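Local coordinates for deferrochelatase (Vibrio cholerae, PDB 5DE0) that binds heme b and acts as a dye-decolorizing peroxidase of the DyP family, at the interface of chains A and B. Coordinates in Å, arbitrary orientation; residue numbers count along the deposited sequence, not the author numbering. Chains: chain A/B, Deferrochelatase.

The interface of chains A and B. Residues chain A 108, 111-112, 115; chain B 136-137, 142, 183.
B:Tyr136 lies along one side of helix 108-118 of chain A. Its ring is sandwiched within its own chain, between B:Leu137 CG and B:Met142 CG, which holds it in place to present its CD1/CE1 rim and hydroxyl to the helix. The polar contacts sit at either end of the patch. At the first turn of the helix, the carboxylate oxygen OD2 of A:Asp108 accepts a hydrogen bond from the backbone N of B:Leu137 (2.8 Å) through its anti lone pair. A chi1 of 62°, with CG lying between the backbone N and carbonyl carbon, turns the carboxylate toward this amide. Water 1 joins the same OD2 to B:Leu137 O, so one carboxylate oxygen engages the N directly and the O through water. At the other end, the phenol OH of B:Tyr136 stands over the guanidinium face of A:Arg115 near its rim (OH to NH2 3.1 Å), the guanidinium and B:Tyr136 ring planes 75° apart; this close polar contact is probably electrostatic rather than a straight hydrogen bond. The same OH meets the A:Tyr112 ring edge in plane (3.3 Å to CD1). A weak bond from A:Arg115 NH1 reaches the carbonyl O of B:Met142 (3.2 Å) at the guanidinium edge; a bend at chi3 (73°) turns the group this way.

Among the apolar contacts, the methyl CE of B:Met142 sits over one face of the A:Phe111 ring, offset toward the rim, as a CH-pi contact 3.7 Å from its centroid, with SD beside CE1 and CZ. A:Phe111 CD1 meets B:Tyr136 CE1 (3.7 Å), and B:Leu183 CD1 packs on A:Arg115 CD (3.6 Å). Repeated by the two-fold axis, this patch of helix against loop and the first residue of helix 183-188 helps hold the two peroxidase subunits together in the deposited dimer, which may be the functional assembly.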
ATOM      1  N   ASP A 108      -2.821   7.158   5.424  1.00 22.90           N
ATOM      2  CA  ASP A 108      -3.758   6.564   6.373  1.00 22.32           C
ATOM      3  C   ASP A 108      -5.171   7.130   6.236  1.00 23.13           C
ATOM      4  O   ASP A 108      -6.152   6.415   6.439  1.00 23.58           O
ATOM      5  CB  ASP A 108      -3.253   6.753   7.808  1.00 22.64           C
ATOM      6  CG  ASP A 108      -3.130   8.214   8.200  1.00 23.51           C
ATOM      7  OD1 ASP A 108      -2.890   9.053   7.304  1.00 23.17           O
ATOM      8  OD2 ASP A 108      -3.272   8.522   9.407  1.00 22.85           O
ATOM      9  N   PHE A 111      -7.381   5.311   3.493  1.00 24.29           N
ATOM     10  CA  PHE A 111      -8.041   4.111   3.987  1.00 25.75           C
ATOM     11  C   PHE A 111      -9.201   4.491   4.903  1.00 27.22           C
ATOM     12  O   PHE A 111     -10.277   3.895   4.841  1.00 27.86           O
ATOM     13  CB  PHE A 111      -7.045   3.213   4.728  1.00 25.05           C
ATOM     14  CG  PHE A 111      -7.669   1.988   5.340  1.00 25.57           C
ATOM     15  CD1 PHE A 111      -8.129   2.004   6.651  1.00 26.85           C
ATOM     16  CD2 PHE A 111      -7.797   0.820   4.608  1.00 25.97           C
ATOM     17  CE1 PHE A 111      -8.709   0.879   7.213  1.00 27.57           C
ATOM     18  CE2 PHE A 111      -8.372  -0.307   5.164  1.00 26.17           C
ATOM     19  CZ  PHE A 111      -8.829  -0.278   6.469  1.00 27.37           C
ATOM     20  N   TYR A 112      -8.968   5.487   5.753  1.00 26.75           N
ATOM     21  CA  TYR A 112      -9.975   5.960   6.697  1.00 27.93           C
ATOM     22  C   TYR A 112     -11.200   6.495   5.966  1.00 29.54           C
ATOM     23  O   TYR A 112     -12.333   6.214   6.352  1.00 31.00           O
ATOM     24  CB  TYR A 112      -9.386   7.045   7.604  1.00 27.91           C
ATOM     25  CG  TYR A 112     -10.362   7.648   8.595  1.00 31.10           C
ATOM     26  CD1 TYR A 112     -10.563   7.068   9.841  1.00 30.92           C
ATOM     27  CD2 TYR A 112     -11.066   8.807   8.291  1.00 31.22           C
ATOM     28  CE1 TYR A 112     -11.448   7.617  10.752  1.00 32.82           C
ATOM     29  CE2 TYR A 112     -11.952   9.363   9.193  1.00 33.40           C
ATOM     30  CZ  TYR A 112     -12.141   8.765  10.423  1.00 33.89           C
ATOM     31  OH  TYR A 112     -13.023   9.317  11.326  1.00 35.31           O
ATOM     32  N   ARG A 115     -13.071   3.416   4.180  1.00 32.53           N
ATOM     33  CA  ARG A 115     -13.712   2.558   5.174  1.00 34.85           C
ATOM     34  C   ARG A 115     -14.931   3.244   5.779  1.00 37.51           C
ATOM     35  O   ARG A 115     -15.994   2.643   5.901  1.00 37.40           O
ATOM     36  CB  ARG A 115     -12.739   2.173   6.293  1.00 34.57           C
ATOM     37  CG  ARG A 115     -13.363   1.265   7.353  1.00 37.33           C
ATOM     38  CD  ARG A 115     -12.475   1.102   8.584  1.00 39.52           C
ATOM     39  NE  ARG A 115     -12.448   2.302   9.417  1.00 45.85           N
ATOM     40  CZ  ARG A 115     -11.838   2.381  10.597  1.00 48.56           C
ATOM     41  NH1 ARG A 115     -11.203   1.326  11.089  1.00 37.34           N
ATOM     42  NH2 ARG A 115     -11.865   3.515  11.285  1.00 41.48           N
TER
ATOM     43  N   TYR B 136      -1.334   4.662  11.499  1.00 22.47           N
ATOM     44  CA  TYR B 136      -2.748   4.949  11.290  1.00 24.13           C
ATOM     45  C   TYR B 136      -3.262   5.936  12.332  1.00 24.14           C
ATOM     46  O   TYR B 136      -3.387   5.598  13.511  1.00 24.05           O
ATOM     47  CB  TYR B 136      -3.554   3.649  11.328  1.00 23.84           C
ATOM     48  CG  TYR B 136      -5.022   3.800  11.001  1.00 24.98           C
ATOM     49  CD1 TYR B 136      -5.441   4.044   9.699  1.00 24.25           C
ATOM     50  CD2 TYR B 136      -5.991   3.674  11.990  1.00 25.21           C
ATOM     51  CE1 TYR B 136      -6.783   4.174   9.391  1.00 25.34           C
ATOM     52  CE2 TYR B 136      -7.335   3.800  11.692  1.00 26.70           C
ATOM     53  CZ  TYR B 136      -7.726   4.050  10.392  1.00 27.01           C
ATOM     54  OH  TYR B 136      -9.062   4.177  10.088  1.00 29.21           O
ATOM     55  N   LEU B 137      -3.557   7.154  11.880  1.00 24.97           N
ATOM     56  CA  LEU B 137      -3.955   8.256  12.756  1.00 25.01           C
ATOM     57  C   LEU B 137      -2.881   8.505  13.811  1.00 25.92           C
ATOM     58  O   LEU B 137      -1.690   8.474  13.505  1.00 24.55           O
ATOM     59  CB  LEU B 137      -5.309   7.971  13.414  1.00 25.71           C
ATOM     60  CG  LEU B 137      -6.451   7.684  12.434  1.00 25.70           C
ATOM     61  CD1 LEU B 137      -7.763   7.471  13.173  1.00 26.38           C
ATOM     62  CD2 LEU B 137      -6.577   8.809  11.417  1.00 25.07           C
ATOM     63  N   MET B 142      -6.319  -0.304  13.666  1.00 25.27           N
ATOM     64  CA  MET B 142      -7.600  -0.102  12.989  1.00 26.13           C
ATOM     65  C   MET B 142      -8.776  -0.471  13.887  1.00 27.66           C
ATOM     66  O   MET B 142      -9.937  -0.298  13.519  1.00 27.86           O
ATOM     67  CB  MET B 142      -7.650  -0.912  11.697  1.00 26.04           C
ATOM     68  CG  MET B 142      -6.697  -0.402  10.634  1.00 25.47           C
ATOM     69  SD  MET B 142      -6.615  -1.478   9.199  1.00 24.29           S
ATOM     70  CE  MET B 142      -5.557  -0.509   8.126  1.00 23.51           C
ATOM     71  N   LEU B 183     -13.558  -6.081  11.251  1.00 33.16           N
ATOM     72  CA  LEU B 183     -14.022  -4.784  11.741  1.00 34.40           C
ATOM     73  C   LEU B 183     -15.534  -4.680  12.007  1.00 35.79           C
ATOM     74  O   LEU B 183     -15.928  -4.070  13.002  1.00 35.84           O
ATOM     75  CB  LEU B 183     -13.597  -3.681  10.767  1.00 33.79           C
ATOM     76  CG  LEU B 183     -12.091  -3.432  10.675  1.00 32.95           C
ATOM     77  CD1 LEU B 183     -11.799  -2.214   9.818  1.00 32.93           C
ATOM     78  CD2 LEU B 183     -11.485  -3.273  12.060  1.00 33.71           C
TER
HETATM   79  O   HOH W   1      -0.916   9.076  11.023  1.00 24.21           O